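PDB 3KH8: MaoC-like dehydratase from Phytophthora Capsici, which probably catalyses the reversible hydration of 2-enoyl-CoA thioesters, acting as a carbon-oxygen lyase of the hot-dog-fold hydratase 2 family. Local coordinates for residues A[203-208]-A[294-299]; A[301-306]-A[322-327]; A[48-53]-A[145-150]; A[128-133]-A[275-280]; A[212-217]-A[288-293]. One frame throughout, in Å; residues are numbered along the deposited sequence.

Interaction 1. Residues A[203-208]-A[294-299]; sequences PKRQPD and RMWQEG
Trp296 is sandwiched between two prolines where the loop 203-208 wraps over the last residues of strand 290-297, in the MaoC-like half of this hot-dog-fold protein. This is the tight part of the contact. Pro207 CA lies over one face of the indole, 3.7 Å from the centroid of the five-membered ring and 24° off its normal, a CH-pi contact. Over the opposite face Pro203 CD makes a second one, at 4.0 Å. The ring edge is used as well: Trp296 NE1 donates to Arg205 O at 2.8 Å, a nearly straight bond (164°) with the acceptor close to the ring plane, although the donor stands above the carbonyl plane of Arg205. The indole is thus held over both faces and by its polar edge, which fixes its rotation.

The other side is exposed to solvent, at Arg205 and Glu298, and held by charge rather than by packing. Trp296 CD1 points at the face of the Arg205 guanidinium, the two planes almost perpendicular. End-on, Arg205 grips the Asp208 carboxylate with NH1 and NH2, while NH2 also forms a salt bridge with Glu298 OE2 at 2.9 Å, the two flat groups nearly coplanar. One arginine therefore probably offsets two carboxylates that would otherwise repel each other. Asp208 OD2 has a further donor: its anti lone pair receives Gln297 N at 2.7 Å.

Interaction 2. Residues A[301-306]-A[322-327]; sequences GKVLFQ and FVYTQD
Strands 302-306 and 322-324 run antiparallel, their short axes 4.8 Å apart at closest approach and their directions 155° from each other, with Val303 and Phe322 forming the hydrogen-bonded pair. Val303 N reaches Phe322 O at 2.8 Å and Phe322 N reaches Val303 O at 2.7 Å; Tyr324 N to Gly301 O extends the pairing into the turn residue. Gly301 lies under the Tyr324 ring, its CA 4.2 Å from the centroid and over the face. A chi1 of 71° turns the Tyr324 ring back across the neighbouring strand, where CE1 meets Val303 CG2 at 3.6 Å. These strands are the two arms of a beta hairpin in the hot-dog sheet, and helix 251-266 packs against Val303 and Phe305 through Leu262. Farther along, Phe305 brings CE1 to Phe322 CB at 3.9 Å, while its ring points an edge at Phe322 N. At the Gly301 end, a water accepts from Gly301 N and is hydrogen-bonded to Tyr324 OH, which also bonds Gln297 NE2. The Gln326 side chain lies beside Gly301, its CD 3.3 Å from Gly301 N.

Interaction 3. Residues A[48-53]-A[145-150]; sequences ATYTAT and GKTKVI
Strands 48-53 and 145-150 pair antiparallel with a marked twist, their directions 147° apart and their axes 4.8 Å apart at closest approach. Two hydrogen-bonded pairs, Ala48 with Thr147 and Tyr50 with Gly145, flank the non-hydrogen-bonded pair Thr49 and Lys146; the shortest of the four backbone bonds is Gly145 N to Tyr50 O, 2.7 Å. The Tyr50 ring lies flat across the neighbouring strand, folded over its main chain by a chi1 of 65°. Gly145 CA stands over the ring centre, 4.2 Å from the centroid and 12° off the normal, a CH-pi contact made close by the absence of a side chain at Gly145. The same ring meets Thr147 CG2 with its edge, at CE2, 3.7 Å away, and Ala48 CB also touches that methyl, at 3.9 Å. On the face of Thr49, Lys146 runs alongside it, and the NZ to OG1 distance of 3.8 Å indicates proximity rather than a bond. Beyond the pair, Tyr50 also packs on Phe167 and Pro92. An aromatic ring folded over a cross-strand glycine is the pattern known as aromatic rescue of glycine in antiparallel sheets; here it joins strand 48-54 to strand 141-154 of the hot-dog fold.

Interaction 4. Residues A[128-133]-A[275-280]; sequences QSVEIL and KSIRVR
Val130 and Ile277 face each other as a hydrogen-bonded pair at the middle of an antiparallel junction whose strand directions differ by 179°. Val130 N to Ile277 O is 2.7 Å and Ile277 N to Val130 O is 2.9 Å; the same pattern returns at Gln128 and Val279, and Ile132 N to Lys275 O adds a fifth bond. Arg278 CB meets Ser129 CB at 3.9 Å and Gln128 O at 3.7 Å, since this pair is non-hydrogen-bonded and brings the two CA atoms within 4.1 Å. Beyond CB, the chain runs extended from CG through CD to NE, leading away from strand 128-132, and the side chain packs on Val200. At the tip, NH2 bonds Ala198 O and forms a salt bridge with Glu321 OE1, so the guanidinium binds parts of the fold beyond this strand pair. On the other face, Val130 CB touches Ile277 CG2 at 3.8 Å, an apolar contact. Near the far end, Lys275 and Ser276 both face Val323, a classic beta bulge. Helix 251-266 packs on the face of Val130 and Ile277 by way of Leu262 against Ile277 and Leu252 against Gln128, while Leu86 and Val89 from loops meet Val130. Strand 172-184 flanks 128-132 and strand 314-324 flanks 275-280.

Interaction 5. Residues A[212-217]-A[288-293]; sequences EFKTSP and GETIQT
Thr215 lays its CG2 methyl against Ile291 CD1, 3.8 Å away, while its hydroxyl turns to the backbone of the facing segment. Swung there by a chi1 of 69°, OG1 donates to Glu289 O at 2.7 Å, in the carbonyl plane and on a lone pair. It also accepts from Gly288 N at 2.9 Å. Thr215 N approaches the same Glu289 O at 3.1 Å from above the carbonyl plane, so that this oxygen receives two donors from one residue.

Lys214 works on the other face of the strand. Its CG is anti to the backbone N (chi1 169°), and bends at chi2 and chi4 curl the chain past Thr290 OG1, which CD meets at 3.5 Å, until NZ donates to Gly288 O at 3.0 Å. A second bond, to Thr215 O, holds the ammonium against its own segment as well. The Thr290 hydroxyl itself bonds Glu311 OE2.

Before the chain leaves the strand at Thr215, the pairing is regular and antiparallel, at 168°, as part of the hot-dog sheet. Phe213 and Ile291 form the hydrogen-bonded pair, Ile291 N reaching Phe213 O at 2.8 Å. Ile291 packs on Val257 of helix 251-266, and Phe213 makes a cation-pi contact with Arg260.

The chemistry implies that the cohesion of this end is polar: the last main-chain bond is Thr215 N to Glu289 O, and around and beyond it the Thr215 hydroxyl and the Lys214 ammonium bond the main chain at Gly288 and Glu289.

In the fold
From the N terminus, interaction 3 comes first: strand 48-54 meets 141-154 across 91 intervening residues. Interaction 4 opens within that loop at 128-133 and closes only at 275-280, so the two cross; it joins the hydratase 2 N-terminal domain to the MaoC-like one. Interaction 1 opens next, at 203-208, and interaction 5 lies wholly within its span, both using strand 290-297; each crosses interaction 4. Interaction 2 follows in series as a local hairpin. It touches interaction 1 through strands 290-297 and 302-309, and interaction 4 through strands 314-324 and 274-281. Interactions 1 and 3 sit on opposite sides of the chain's centre, their centres about 35 Å apart.

Interaction 1. Residues A[203-208]-A[294-299]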
# COMPACT_ATOMS: atom_id res chain seq x y z
N PRO A 203 28.56 13.51 15.62
CA PRO A 203 29.89 13.18 16.12
C PRO A 203 30.84 12.75 15.01
O PRO A 203 30.40 12.15 14.03
CB PRO A 203 29.64 12.02 17.09
CG PRO A 203 28.19 12.15 17.47
CD PRO A 203 27.52 12.66 16.23
N LYS A 204 32.12 13.05 15.17
CA LYS A 204 33.13 12.74 14.16
C LYS A 204 33.61 11.29 14.26
O LYS A 204 34.18 10.74 13.31
CB LYS A 204 34.31 13.71 14.25
CG LYS A 204 33.95 15.16 13.89
CD LYS A 204 33.45 15.26 12.45
CE LYS A 204 33.07 16.69 12.08
NZ LYS A 204 32.67 16.77 10.64
N ARG A 205 33.37 10.68 15.41
CA ARG A 205 33.71 9.28 15.63
C ARG A 205 32.91 8.34 14.71
O ARG A 205 31.90 8.74 14.12
CB ARG A 205 33.49 8.91 17.10
CG ARG A 205 32.05 9.08 17.59
CD ARG A 205 31.98 9.15 19.11
NE ARG A 205 30.61 9.13 19.62
CZ ARG A 205 29.90 8.02 19.77
NH1 ARG A 205 30.42 6.84 19.45
NH2 ARG A 205 28.66 8.07 20.24
N GLN A 206 33.38 7.11 14.60
CA GLN A 206 32.68 6.05 13.86
C GLN A 206 31.28 5.87 14.45
O GLN A 206 31.11 5.95 15.67
CB GLN A 206 33.47 4.76 14.01
CG GLN A 206 33.40 3.81 12.84
CD GLN A 206 34.41 2.67 12.98
OE1 GLN A 206 35.57 2.90 13.34
NE2 GLN A 206 33.97 1.45 12.70
N PRO A 207 30.26 5.63 13.60
CA PRO A 207 28.93 5.36 14.15
C PRO A 207 28.94 4.13 15.07
O PRO A 207 29.69 3.19 14.83
CB PRO A 207 28.08 5.08 12.91
CG PRO A 207 28.81 5.73 11.78
CD PRO A 207 30.27 5.62 12.12
N ASP A 208 28.12 4.18 16.11
CA ASP A 208 28.00 3.06 17.05
C ASP A 208 27.22 1.91 16.43
O ASP A 208 27.54 0.74 16.66
CB ASP A 208 27.32 3.53 18.34
CG ASP A 208 28.16 4.54 19.10
OD1 ASP A 208 29.40 4.45 19.05
OD2 ASP A 208 27.57 5.44 19.74
N ARG A 294 23.08 5.74 9.96
CA ARG A 294 24.23 5.77 10.87
C ARG A 294 23.78 6.28 12.23
O ARG A 294 23.19 7.35 12.31
CB ARG A 294 25.32 6.72 10.35
CG ARG A 294 25.80 6.47 8.94
CD ARG A 294 26.66 7.64 8.48
NE ARG A 294 27.38 7.32 7.25
CZ ARG A 294 27.98 8.22 6.48
NH1 ARG A 294 27.94 9.51 6.80
NH2 ARG A 294 28.61 7.84 5.39
N MET A 295 24.06 5.53 13.29
CA MET A 295 23.56 5.87 14.61
C MET A 295 24.65 6.02 15.67
O MET A 295 25.54 5.16 15.80
CB MET A 295 22.49 4.87 15.06
CG MET A 295 21.24 4.85 14.16
SD MET A 295 20.18 3.41 14.37
CE MET A 295 21.07 2.15 13.48
N TRP A 296 24.59 7.12 16.42
CA TRP A 296 25.53 7.41 17.49
C TRP A 296 24.79 7.50 18.83
O TRP A 296 23.97 8.39 19.03
CB TRP A 296 26.26 8.73 17.24
CG TRP A 296 27.25 8.75 16.10
CD1 TRP A 296 28.60 8.52 16.19
CD2 TRP A 296 26.98 9.06 14.73
NE1 TRP A 296 29.18 8.65 14.95
CE2 TRP A 296 28.21 8.98 14.03
CE3 TRP A 296 25.82 9.39 14.01
CZ2 TRP A 296 28.32 9.22 12.66
CZ3 TRP A 296 25.93 9.62 12.64
CH2 TRP A 296 27.17 9.53 11.98
N GLN A 297 25.08 6.55 19.72
CA GLN A 297 24.56 6.57 21.08
C GLN A 297 25.26 7.68 21.86
O GLN A 297 26.49 7.71 21.95
CB GLN A 297 24.79 5.20 21.75
CG GLN A 297 24.43 5.11 23.24
CD GLN A 297 22.94 5.20 23.50
OE1 GLN A 297 22.43 6.23 23.94
NE2 GLN A 297 22.22 4.11 23.23
N GLU A 298 24.47 8.60 22.41
CA GLU A 298 25.03 9.70 23.20
C GLU A 298 24.68 9.59 24.69
O GLU A 298 25.05 10.45 25.49
CB GLU A 298 24.61 11.06 22.63
CG GLU A 298 25.20 11.36 21.26
CD GLU A 298 26.70 11.56 21.29
OE1 GLU A 298 27.15 12.66 21.68
OE2 GLU A 298 27.44 10.63 20.90
N GLY A 299 23.97 8.53 25.05
CA GLY A 299 23.56 8.30 26.44
C GLY A 299 22.37 9.15 26.83
O GLY A 299 21.96 10.05 26.08

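Interaction 2. Residues A[301-306]-A[322-327]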
# COMPACT_ATOMS: atom_id res chain seq x y z
N GLY A 301 19.36 8.46 26.82
CA GLY A 301 18.23 8.24 25.91
C GLY A 301 18.26 9.12 24.67
O GLY A 301 17.21 9.40 24.08
N LYS A 302 19.46 9.55 24.26
CA LYS A 302 19.61 10.39 23.07
C LYS A 302 20.50 9.74 22.03
O LYS A 302 21.62 9.30 22.33
CB LYS A 302 20.12 11.79 23.44
CG LYS A 302 20.09 12.79 22.28
CD LYS A 302 20.65 14.16 22.66
CE LYS A 302 22.17 14.18 22.59
NZ LYS A 302 22.70 15.57 22.68
N VAL A 303 20.00 9.68 20.79
CA VAL A 303 20.75 9.11 19.68
C VAL A 303 20.84 10.12 18.54
O VAL A 303 19.82 10.65 18.08
CB VAL A 303 20.13 7.79 19.16
CG1 VAL A 303 20.94 7.21 18.00
CG2 VAL A 303 20.03 6.77 20.29
N LEU A 304 22.06 10.37 18.08
CA LEU A 304 22.27 11.20 16.91
C LEU A 304 22.41 10.29 15.69
O LEU A 304 22.88 9.15 15.81
CB LEU A 304 23.48 12.13 17.09
CG LEU A 304 23.43 13.05 18.32
CD1 LEU A 304 24.62 14.00 18.35
CD2 LEU A 304 22.12 13.85 18.41
N PHE A 305 21.96 10.77 14.54
CA PHE A 305 21.94 9.93 13.35
C PHE A 305 21.94 10.68 12.02
O PHE A 305 21.62 11.87 11.96
CB PHE A 305 20.76 8.95 13.40
CG PHE A 305 19.42 9.59 13.23
CD1 PHE A 305 18.74 10.12 14.32
CD2 PHE A 305 18.83 9.67 11.97
CE1 PHE A 305 17.49 10.71 14.17
CE2 PHE A 305 17.58 10.26 11.80
CZ PHE A 305 16.91 10.78 12.90
N GLN A 306 22.31 9.95 10.98
CA GLN A 306 22.20 10.41 9.60
C GLN A 306 21.64 9.27 8.76
O GLN A 306 21.82 8.10 9.10
CB GLN A 306 23.57 10.78 9.04
CG GLN A 306 24.27 11.96 9.71
CD GLN A 306 25.63 12.21 9.09
OE1 GLN A 306 26.45 11.30 9.00
NE2 GLN A 306 25.87 13.43 8.64
N PHE A 322 17.33 11.68 17.97
CA PHE A 322 16.27 10.76 18.39
C PHE A 322 16.29 10.64 19.91
O PHE A 322 17.35 10.43 20.50
CB PHE A 322 16.50 9.39 17.74
CG PHE A 322 15.51 8.33 18.16
CD1 PHE A 322 15.95 7.16 18.78
CD2 PHE A 322 14.15 8.49 17.93
CE1 PHE A 322 15.05 6.17 19.16
CE2 PHE A 322 13.24 7.51 18.31
CZ PHE A 322 13.69 6.34 18.92
N VAL A 323 15.13 10.79 20.53
CA VAL A 323 15.00 10.62 21.98
C VAL A 323 14.07 9.45 22.28
O VAL A 323 12.95 9.37 21.77
CB VAL A 323 14.53 11.92 22.69
CG1 VAL A 323 14.38 11.71 24.20
CG2 VAL A 323 15.49 13.07 22.40
N TYR A 324 14.56 8.52 23.11
CA TYR A 324 13.79 7.36 23.51
C TYR A 324 13.87 7.13 25.02
O TYR A 324 14.78 7.65 25.68
CB TYR A 324 14.26 6.11 22.74
CG TYR A 324 15.62 5.59 23.15
CD1 TYR A 324 16.79 6.22 22.73
CD2 TYR A 324 15.74 4.46 23.96
CE1 TYR A 324 18.04 5.75 23.11
CE2 TYR A 324 16.98 3.98 24.35
CZ TYR A 324 18.13 4.63 23.92
OH TYR A 324 19.36 4.16 24.29
N THR A 325 12.92 6.37 25.55
CA THR A 325 12.93 5.96 26.95
C THR A 325 13.99 4.88 27.17
O THR A 325 13.95 3.83 26.53
CB THR A 325 11.54 5.44 27.41
OG1 THR A 325 10.54 6.43 27.12
CG2 THR A 325 11.53 5.14 28.90
N GLN A 326 14.92 5.15 28.08
CA GLN A 326 16.05 4.26 28.36
C GLN A 326 15.66 2.90 28.94
O GLN A 326 14.59 2.77 29.55
CB GLN A 326 17.04 4.95 29.30
CG GLN A 326 18.06 5.81 28.59
CD GLN A 326 18.86 6.67 29.54
OE1 GLN A 326 18.35 7.63 30.12
NE2 GLN A 326 20.14 6.34 29.69
N ASP A 327 16.53 1.91 28.74
CA ASP A 327 16.32 0.54 29.22
C ASP A 327 15.95 0.46 30.70
O ASP A 327 15.04 -0.29 31.08
CB ASP A 327 17.56 -0.33 28.96
CG ASP A 327 17.74 -0.68 27.49
OD1 ASP A 327 16.99 -0.17 26.63
OD2 ASP A 327 18.66 -1.49 27.19
O HOH W 1 20.79 6.03 25.93

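Interaction 3. Residues A[48-53]-A[145-150]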
# COMPACT_ATOMS: atom_id res chain seq x y z
N ALA A 48 -5.30 27.47 12.52
CA ALA A 48 -6.33 26.73 11.81
C ALA A 48 -6.59 25.42 12.55
O ALA A 48 -5.66 24.78 13.04
CB ALA A 48 -5.90 26.46 10.38
N THR A 49 -7.86 25.06 12.64
CA THR A 49 -8.26 23.83 13.31
C THR A 49 -8.94 22.89 12.31
O THR A 49 -9.80 23.32 11.53
CB THR A 49 -9.19 24.12 14.51
OG1 THR A 49 -8.54 25.02 15.41
CG2 THR A 49 -9.53 22.84 15.26
N TYR A 50 -8.53 21.63 12.31
CA TYR A 50 -9.12 20.62 11.44
C TYR A 50 -9.19 19.27 12.14
O TYR A 50 -8.72 19.11 13.26
CB TYR A 50 -8.37 20.53 10.10
CG TYR A 50 -6.94 20.05 10.20
CD1 TYR A 50 -6.62 18.71 10.00
CD2 TYR A 50 -5.90 20.94 10.49
CE1 TYR A 50 -5.30 18.26 10.09
CE2 TYR A 50 -4.58 20.50 10.59
CZ TYR A 50 -4.29 19.16 10.39
OH TYR A 50 -3.00 18.71 10.47
N THR A 51 -9.79 18.30 11.45
CA THR A 51 -9.96 16.96 11.97
C THR A 51 -9.19 15.97 11.10
O THR A 51 -9.16 16.10 9.88
CB THR A 51 -11.46 16.58 12.03
OG1 THR A 51 -12.17 17.60 12.74
CG2 THR A 51 -11.66 15.26 12.75
N ALA A 52 -8.56 15.01 11.76
CA ALA A 52 -7.86 13.94 11.05
C ALA A 52 -8.35 12.59 11.55
O ALA A 52 -8.55 12.39 12.75
CB ALA A 52 -6.35 14.06 11.24
N THR A 53 -8.54 11.67 10.61
CA THR A 53 -9.05 10.34 10.92
C THR A 53 -8.23 9.30 10.17
O THR A 53 -7.90 9.49 9.00
CB THR A 53 -10.55 10.23 10.55
OG1 THR A 53 -11.30 11.15 11.35
CG2 THR A 53 -11.09 8.82 10.78
N GLY A 145 -6.58 18.51 14.84
CA GLY A 145 -5.31 19.14 14.47
C GLY A 145 -5.38 20.65 14.58
O GLY A 145 -6.34 21.27 14.11
N LYS A 146 -4.37 21.23 15.21
CA LYS A 146 -4.25 22.68 15.32
C LYS A 146 -2.92 23.12 14.72
O LYS A 146 -1.85 22.76 15.22
CB LYS A 146 -4.35 23.14 16.78
CG LYS A 146 -5.69 22.88 17.44
CD LYS A 146 -5.78 23.55 18.80
CE LYS A 146 -7.04 23.14 19.56
NZ LYS A 146 -8.30 23.45 18.83
N THR A 147 -2.99 23.90 13.65
CA THR A 147 -1.79 24.32 12.93
C THR A 147 -1.56 25.83 12.97
O THR A 147 -2.50 26.61 12.84
CB THR A 147 -1.73 23.75 11.49
OG1 THR A 147 -0.73 24.44 10.73
CG2 THR A 147 -3.06 23.89 10.79
N LYS A 148 -0.30 26.21 13.14
CA LYS A 148 0.10 27.60 13.27
C LYS A 148 1.54 27.81 12.82
O LYS A 148 2.42 27.00 13.14
CB LYS A 148 -0.05 28.06 14.72
CG LYS A 148 -0.19 29.56 14.89
CD LYS A 148 0.20 30.00 16.29
CE LYS A 148 -0.40 31.36 16.63
NZ LYS A 148 -0.17 32.38 15.56
N VAL A 149 1.78 28.89 12.08
CA VAL A 149 3.14 29.30 11.72
C VAL A 149 3.79 29.91 12.97
O VAL A 149 3.27 30.89 13.53
CB VAL A 149 3.16 30.31 10.55
CG1 VAL A 149 4.58 30.79 10.27
CG2 VAL A 149 2.56 29.67 9.30
N ILE A 150 4.91 29.33 13.40
CA ILE A 150 5.56 29.73 14.66
C ILE A 150 6.91 30.43 14.47
O ILE A 150 7.44 31.02 15.42
CB ILE A 150 5.71 28.54 15.65
CG1 ILE A 150 6.55 27.41 15.04
CG2 ILE A 150 4.33 28.05 16.10
CD1 ILE A 150 7.01 26.36 16.03

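Interaction 4. Residues A[128-133]-A[275-280]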
# COMPACT_ATOMS: atom_id res chain seq x y z
N GLN A 128 12.04 18.56 9.69
CA GLN A 128 10.88 17.94 10.32
C GLN A 128 11.18 17.52 11.76
O GLN A 128 12.21 16.91 12.04
CB GLN A 128 10.39 16.73 9.52
CG GLN A 128 9.07 16.14 10.03
CD GLN A 128 7.91 17.10 9.85
OE1 GLN A 128 7.70 17.64 8.77
NE2 GLN A 128 7.15 17.31 10.92
N SER A 129 10.26 17.86 12.65
CA SER A 129 10.32 17.42 14.03
C SER A 129 9.01 16.73 14.40
O SER A 129 7.93 17.19 14.01
CB SER A 129 10.55 18.62 14.96
OG SER A 129 10.51 18.21 16.31
N VAL A 130 9.12 15.62 15.12
CA VAL A 130 7.97 14.88 15.62
C VAL A 130 8.16 14.56 17.09
O VAL A 130 9.15 13.93 17.47
CB VAL A 130 7.74 13.56 14.82
CG1 VAL A 130 6.54 12.80 15.37
CG2 VAL A 130 7.53 13.86 13.34
N GLU A 131 7.23 15.02 17.92
CA GLU A 131 7.22 14.72 19.34
C GLU A 131 5.96 13.94 19.69
O GLU A 131 4.85 14.41 19.46
CB GLU A 131 7.31 16.00 20.17
CG GLU A 131 7.48 15.74 21.66
CD GLU A 131 7.43 17.00 22.51
OE1 GLU A 131 7.38 18.12 21.95
OE2 GLU A 131 7.46 16.86 23.76
N ILE A 132 6.14 12.74 20.26
CA ILE A 132 5.02 11.87 20.58
C ILE A 132 4.69 11.94 22.07
O ILE A 132 5.48 11.51 22.91
CB ILE A 132 5.27 10.40 20.14
CG1 ILE A 132 5.71 10.33 18.66
CG2 ILE A 132 4.04 9.52 20.40
CD1 ILE A 132 4.70 10.92 17.66
N LEU A 133 3.53 12.51 22.38
CA LEU A 133 3.05 12.59 23.76
C LEU A 133 2.38 11.28 24.18
O LEU A 133 2.57 10.80 25.30
CB LEU A 133 2.08 13.77 23.94
CG LEU A 133 2.56 15.23 23.86
CD1 LEU A 133 3.90 15.45 24.56
CD2 LEU A 133 2.59 15.77 22.43
N LYS A 275 10.10 8.61 21.61
CA LYS A 275 9.65 9.89 22.18
C LYS A 275 9.69 11.08 21.23
O LYS A 275 8.69 11.79 21.09
CB LYS A 275 10.39 10.20 23.49
CG LYS A 275 10.01 9.27 24.64
CD LYS A 275 8.53 9.42 24.99
CE LYS A 275 8.09 8.36 25.97
NZ LYS A 275 6.60 8.30 26.09
N SER A 276 10.83 11.32 20.60
CA SER A 276 10.93 12.42 19.64
C SER A 276 12.00 12.17 18.59
O SER A 276 12.91 11.37 18.79
CB SER A 276 11.19 13.76 20.35
OG SER A 276 12.47 13.78 20.96
N ILE A 277 11.86 12.87 17.47
CA ILE A 277 12.78 12.77 16.36
C ILE A 277 12.74 14.08 15.57
O ILE A 277 11.66 14.62 15.30
CB ILE A 277 12.45 11.53 15.46
CG1 ILE A 277 13.48 11.38 14.32
CG2 ILE A 277 10.99 11.56 14.95
CD1 ILE A 277 13.51 10.00 13.68
N ARG A 278 13.92 14.61 15.26
CA ARG A 278 14.02 15.78 14.38
C ARG A 278 15.18 15.62 13.40
O ARG A 278 16.22 15.04 13.73
CB ARG A 278 14.15 17.07 15.19
CG ARG A 278 15.36 17.16 16.12
CD ARG A 278 15.39 18.52 16.79
NE ARG A 278 16.45 18.64 17.79
CZ ARG A 278 17.42 19.55 17.76
NH1 ARG A 278 17.48 20.44 16.78
NH2 ARG A 278 18.32 19.58 18.73
N VAL A 279 14.99 16.12 12.19
CA VAL A 279 15.95 15.92 11.11
C VAL A 279 15.96 17.15 10.21
O VAL A 279 15.05 17.99 10.28
CB VAL A 279 15.59 14.68 10.23
CG1 VAL A 279 15.52 13.40 11.05
CG2 VAL A 279 14.28 14.90 9.45
N ARG A 280 16.97 17.24 9.36
CA ARG A 280 16.87 18.09 8.18
C ARG A 280 17.09 17.26 6.92
O ARG A 280 17.82 16.26 6.95
CB ARG A 280 17.80 19.31 8.25
CG ARG A 280 19.27 19.02 8.02
CD ARG A 280 20.10 20.31 8.13
NE ARG A 280 21.50 19.98 8.40
CZ ARG A 280 22.02 19.86 9.62
NH1 ARG A 280 21.28 20.06 10.70
NH2 ARG A 280 23.30 19.55 9.75

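Interaction 5. Residues A[212-217]-A[288-293]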
# COMPACT_ATOMS: atom_id res chain seq x y z
N GLU A 212 20.76 -0.79 7.16
CA GLU A 212 20.49 -0.39 5.79
C GLU A 212 19.18 -0.98 5.28
O GLU A 212 18.76 -2.06 5.72
CB GLU A 212 21.65 -0.74 4.84
CG GLU A 212 21.92 -2.22 4.68
CD GLU A 212 22.85 -2.52 3.51
OE1 GLU A 212 23.83 -1.76 3.31
OE2 GLU A 212 22.60 -3.51 2.80
N PHE A 213 18.55 -0.25 4.38
CA PHE A 213 17.33 -0.72 3.74
C PHE A 213 17.37 -0.36 2.26
O PHE A 213 17.53 0.80 1.89
CB PHE A 213 16.08 -0.12 4.40
CG PHE A 213 14.80 -0.53 3.73
CD1 PHE A 213 14.31 -1.83 3.86
CD2 PHE A 213 14.08 0.39 2.96
CE1 PHE A 213 13.13 -2.21 3.22
CE2 PHE A 213 12.90 0.01 2.32
CZ PHE A 213 12.43 -1.29 2.45
N LYS A 214 17.26 -1.39 1.43
CA LYS A 214 17.16 -1.24 -0.02
C LYS A 214 15.73 -0.84 -0.35
O LYS A 214 14.81 -1.65 -0.21
CB LYS A 214 17.56 -2.56 -0.70
CG LYS A 214 17.26 -2.68 -2.20
CD LYS A 214 18.14 -1.78 -3.05
CE LYS A 214 17.98 -2.11 -4.54
NZ LYS A 214 16.66 -1.67 -5.09
N THR A 215 15.53 0.41 -0.78
CA THR A 215 14.20 0.84 -1.21
C THR A 215 13.85 0.24 -2.58
O THR A 215 14.74 -0.11 -3.36
CB THR A 215 14.05 2.38 -1.26
OG1 THR A 215 14.85 2.92 -2.33
CG2 THR A 215 14.46 3.02 0.07
N SER A 216 12.56 0.10 -2.84
CA SER A 216 12.07 -0.35 -4.14
C SER A 216 12.12 0.82 -5.14
O SER A 216 11.91 1.96 -4.75
CB SER A 216 10.64 -0.87 -4.01
OG SER A 216 10.04 -1.02 -5.29
N PRO A 217 12.39 0.53 -6.43
CA PRO A 217 12.23 1.58 -7.44
C PRO A 217 10.80 2.14 -7.49
O PRO A 217 10.59 3.24 -8.00
CB PRO A 217 12.57 0.87 -8.76
CG PRO A 217 12.56 -0.59 -8.44
CD PRO A 217 12.92 -0.72 -7.01
N GLY A 288 14.64 3.15 -5.18
CA GLY A 288 15.55 2.12 -5.67
C GLY A 288 16.91 2.16 -5.01
O GLY A 288 17.65 1.17 -5.02
N GLU A 289 17.26 3.30 -4.43
CA GLU A 289 18.54 3.46 -3.75
C GLU A 289 18.51 2.87 -2.34
O GLU A 289 17.43 2.73 -1.73
CB GLU A 289 18.95 4.94 -3.72
CG GLU A 289 19.24 5.51 -5.11
CD GLU A 289 19.86 6.90 -5.07
OE1 GLU A 289 19.38 7.77 -4.32
OE2 GLU A 289 20.84 7.11 -5.82
N THR A 290 19.69 2.51 -1.85
CA THR A 290 19.84 1.92 -0.52
C THR A 290 20.07 3.02 0.52
O THR A 290 21.00 3.82 0.40
CB THR A 290 21.00 0.90 -0.48
OG1 THR A 290 20.79 -0.09 -1.49
CG2 THR A 290 21.09 0.22 0.89
N ILE A 291 19.21 3.04 1.54
CA ILE A 291 19.32 4.03 2.61
C ILE A 291 20.01 3.42 3.83
O ILE A 291 19.49 2.49 4.45
CB ILE A 291 17.94 4.61 3.02
CG1 ILE A 291 17.32 5.39 1.85
CG2 ILE A 291 18.09 5.51 4.27
CD1 ILE A 291 15.87 5.87 2.11
N GLN A 292 21.19 3.96 4.15
CA GLN A 292 21.95 3.55 5.34
C GLN A 292 21.66 4.52 6.47
O GLN A 292 21.78 5.73 6.30
CB GLN A 292 23.45 3.57 5.06
CG GLN A 292 23.94 2.62 3.99
CD GLN A 292 25.38 2.91 3.57
OE1 GLN A 292 25.74 4.05 3.26
NE2 GLN A 292 26.21 1.88 3.56
N THR A 293 21.31 3.98 7.64
CA THR A 293 21.14 4.81 8.82
C THR A 293 22.34 4.65 9.76
O THR A 293 22.61 3.55 10.26
CB THR A 293 19.80 4.52 9.55
OG1 THR A 293 18.71 4.69 8.63
CG2 THR A 293 19.59 5.46 10.73